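Local structure of FMN reductase [NAD(P)H] (Bacillus subtilis, 1ZCH) at residues A[77-82]-A[115-120]. The protein transfers electrons from NADH or NADPH through bound FMN, acting as a flavin reductase that also reduces nitroaromatic compounds, quinones, chromates and azo dyes. Sequence-based numbering, arbitrary orientation.
Sequences LLFCAD and GIALGT
CB of Phe79 points from strand 75-82 at helix 104-127, and CG anti to the carbonyl carbon, beside the backbone N (chi1 -71°), turns the ring to lie against Ala117 and Leu118; Leu118 holds its CG anti to the backbone N, which lets CD1 reach the ring on the same face as its CA. This is helix-on-sheet packing in the core of the nitroreductase fold, where the long helix packs against one face of the antiparallel sheet and Phe79 is the side chain of 77-82 that reaches 115-120. The ring meets the helix backbone as much as its side chains. CA of Leu118 sits over one face, 4.1 Å from the centroid and 19° off the ring normal, a CH-pi contact displaced toward the rim. Over that same face, toward the CD2-CE2 edge, Leu118 CD1 lies 3.8 Å from CE2. Ring atom CD1 touches CB of Ala117 at 3.7 Å, and CE1 comes equally near the Ala117 carbonyl carbon. Val48 and Leu161, on the flanking strands, pack on the ring as well. Replacing Phe79 with an alanine would probably open a gap beneath the helix, leaving the CB of Ala117 and the CD1 of Leu118 without their aromatic partner. Beyond this core contact lie the cofactor and the dimer interface: the nearest atoms of the Leu118 side chain and a bound FMN are about 4 Å apart, and Leu118 packs on Ile116 of the second subunit, while Ile116 of this chain touches an FMN too. Two residues on from Leu118, the hydroxyl of Thr120 folds back onto its own helix: OG1 donates to the Ile116 carbonyl O at 2.7 Å, tilted 35° from the carbonyl plane, while Thr120 N reaches the same oxygen from the opposite face.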
ATOM      1  N   LEU A  77      -7.039  14.251   1.329  1.00 10.16           N
ATOM      2  CA  LEU A  77      -6.777  13.302   2.405  1.00  9.99           C
ATOM      3  C   LEU A  77      -5.276  13.051   2.459  1.00 10.93           C
ATOM      4  O   LEU A  77      -4.633  12.893   1.421  1.00 10.72           O
ATOM      5  CB  LEU A  77      -7.482  11.966   2.145  1.00 10.97           C
ATOM      6  CG  LEU A  77      -8.999  11.969   1.957  1.00 12.49           C
ATOM      7  CD1 LEU A  77      -9.496  10.533   1.784  1.00 12.72           C
ATOM      8  CD2 LEU A  77      -9.662  12.623   3.163  1.00 12.05           C
ATOM      9  N   LEU A  78      -4.715  13.026   3.661  1.00  8.35           N
ATOM     10  CA  LEU A  78      -3.290  12.751   3.803  1.00  9.20           C
ATOM     11  C   LEU A  78      -3.128  11.416   4.514  1.00  7.45           C
ATOM     12  O   LEU A  78      -3.571  11.253   5.650  1.00  8.19           O
ATOM     13  CB  LEU A  78      -2.586  13.841   4.616  1.00  9.73           C
ATOM     14  CG  LEU A  78      -1.089  13.553   4.812  1.00  9.29           C
ATOM     15  CD1 LEU A  78      -0.386  13.560   3.465  1.00 10.56           C
ATOM     16  CD2 LEU A  78      -0.476  14.593   5.738  1.00 12.23           C
ATOM     17  N   PHE A  79      -2.514  10.457   3.828  1.00  7.60           N
ATOM     18  CA  PHE A  79      -2.280   9.137   4.399  1.00  7.66           C
ATOM     19  C   PHE A  79      -0.886   9.136   5.010  1.00  8.23           C
ATOM     20  O   PHE A  79       0.105   9.387   4.320  1.00  8.08           O
ATOM     21  CB  PHE A  79      -2.394   8.064   3.310  1.00  7.63           C
ATOM     22  CG  PHE A  79      -3.798   7.846   2.828  1.00  8.74           C
ATOM     23  CD1 PHE A  79      -4.554   6.780   3.309  1.00  8.28           C
ATOM     24  CD2 PHE A  79      -4.388   8.737   1.929  1.00  8.86           C
ATOM     25  CE1 PHE A  79      -5.882   6.603   2.906  1.00  7.87           C
ATOM     26  CE2 PHE A  79      -5.713   8.571   1.521  1.00  9.89           C
ATOM     27  CZ  PHE A  79      -6.461   7.504   2.009  1.00  9.16           C
ATOM     28  N   CYS A  80      -0.822   8.867   6.310  1.00  7.93           N
ATOM     29  CA  CYS A  80       0.441   8.856   7.040  1.00  8.82           C
ATOM     30  C   CYS A  80       0.700   7.516   7.705  1.00  9.65           C
ATOM     31  O   CYS A  80      -0.230   6.861   8.169  1.00  9.50           O
ATOM     32  CB  CYS A  80       0.426   9.908   8.156  1.00 11.42           C
ATOM     33  SG  CYS A  80      -0.048  11.577   7.676  1.00 13.73           S
ATOM     34  N   ALA A  81       1.966   7.116   7.747  1.00  9.48           N
ATOM     35  CA  ALA A  81       2.339   5.899   8.454  1.00  9.32           C
ATOM     36  C   ALA A  81       2.209   6.387   9.897  1.00 10.48           C
ATOM     37  O   ALA A  81       2.588   7.524  10.197  1.00 10.33           O
ATOM     38  CB  ALA A  81       3.783   5.528   8.146  1.00 10.35           C
ATOM     39  N   ASP A  82       1.683   5.554  10.789  1.00  8.27           N
ATOM     40  CA  ASP A  82       1.489   5.982  12.171  1.00  9.48           C
ATOM     41  C   ASP A  82       1.894   4.940  13.207  1.00  9.65           C
ATOM     42  O   ASP A  82       1.287   3.871  13.296  1.00  8.72           O
ATOM     43  CB  ASP A  82       0.013   6.357  12.386  1.00 10.34           C
ATOM     44  CG  ASP A  82      -0.248   7.017  13.738  1.00 10.39           C
ATOM     45  OD1 ASP A  82       0.295   6.551  14.763  1.00 10.29           O
ATOM     46  OD2 ASP A  82      -1.021   7.996  13.779  1.00 11.22           O
ATOM     47  N   GLY A 115      -0.352   2.108   1.894  1.00  9.00           N
ATOM     48  CA  GLY A 115      -0.661   1.815   0.502  1.00  8.72           C
ATOM     49  C   GLY A 115      -1.979   1.063   0.414  1.00  8.27           C
ATOM     50  O   GLY A 115      -2.808   1.306  -0.472  1.00  7.15           O
ATOM     51  N   ILE A 116      -2.174   0.122   1.330  1.00  7.27           N
ATOM     52  CA  ILE A 116      -3.418  -0.638   1.359  1.00  7.55           C
ATOM     53  C   ILE A 116      -4.560   0.350   1.583  1.00  7.85           C
ATOM     54  O   ILE A 116      -5.601   0.277   0.927  1.00  7.83           O
ATOM     55  CB  ILE A 116      -3.412  -1.673   2.505  1.00  8.12           C
ATOM     56  CG1 ILE A 116      -2.455  -2.816   2.155  1.00  8.62           C
ATOM     57  CG2 ILE A 116      -4.827  -2.196   2.761  1.00  6.39           C
ATOM     58  CD1 ILE A 116      -2.235  -3.774   3.300  1.00 12.86           C
ATOM     59  N   ALA A 117      -4.353   1.280   2.508  1.00  7.93           N
ATOM     60  CA  ALA A 117      -5.371   2.283   2.820  1.00  8.34           C
ATOM     61  C   ALA A 117      -5.680   3.172   1.615  1.00  9.12           C
ATOM     62  O   ALA A 117      -6.843   3.403   1.287  1.00  8.10           O
ATOM     63  CB  ALA A 117      -4.918   3.140   4.006  1.00  8.38           C
ATOM     64  N   LEU A 118      -4.633   3.675   0.967  1.00  7.65           N
ATOM     65  CA  LEU A 118      -4.778   4.543  -0.207  1.00  9.28           C
ATOM     66  C   LEU A 118      -5.499   3.820  -1.349  1.00  9.44           C
ATOM     67  O   LEU A 118      -6.409   4.375  -1.977  1.00  8.46           O
ATOM     68  CB  LEU A 118      -3.395   5.003  -0.681  1.00  9.69           C
ATOM     69  CG  LEU A 118      -3.307   5.915  -1.906  1.00 14.14           C
ATOM     70  CD1 LEU A 118      -3.871   7.278  -1.573  1.00 16.21           C
ATOM     71  CD2 LEU A 118      -1.848   6.048  -2.324  1.00 17.56           C
ATOM     72  N   GLY A 119      -5.092   2.582  -1.611  1.00  8.84           N
ATOM     73  CA  GLY A 119      -5.720   1.811  -2.670  1.00  9.84           C
ATOM     74  C   GLY A 119      -7.184   1.527  -2.371  1.00  9.53           C
ATOM     75  O   GLY A 119      -8.032   1.561  -3.266  1.00 10.75           O
ATOM     76  N   THR A 120      -7.479   1.251  -1.105  1.00  9.54           N
ATOM     77  CA  THR A 120      -8.842   0.965  -0.683  1.00  9.74           C
ATOM     78  C   THR A 120      -9.710   2.218  -0.773  1.00 10.10           C
ATOM     79  O   THR A 120     -10.859   2.151  -1.210  1.00  9.79           O
ATOM     80  CB  THR A 120      -8.870   0.417   0.760  1.00  9.06           C
ATOM     81  OG1 THR A 120      -8.069  -0.770   0.831  1.00  9.53           O
ATOM     82  CG2 THR A 120     -10.294   0.076   1.178  1.00 10.61           C
TER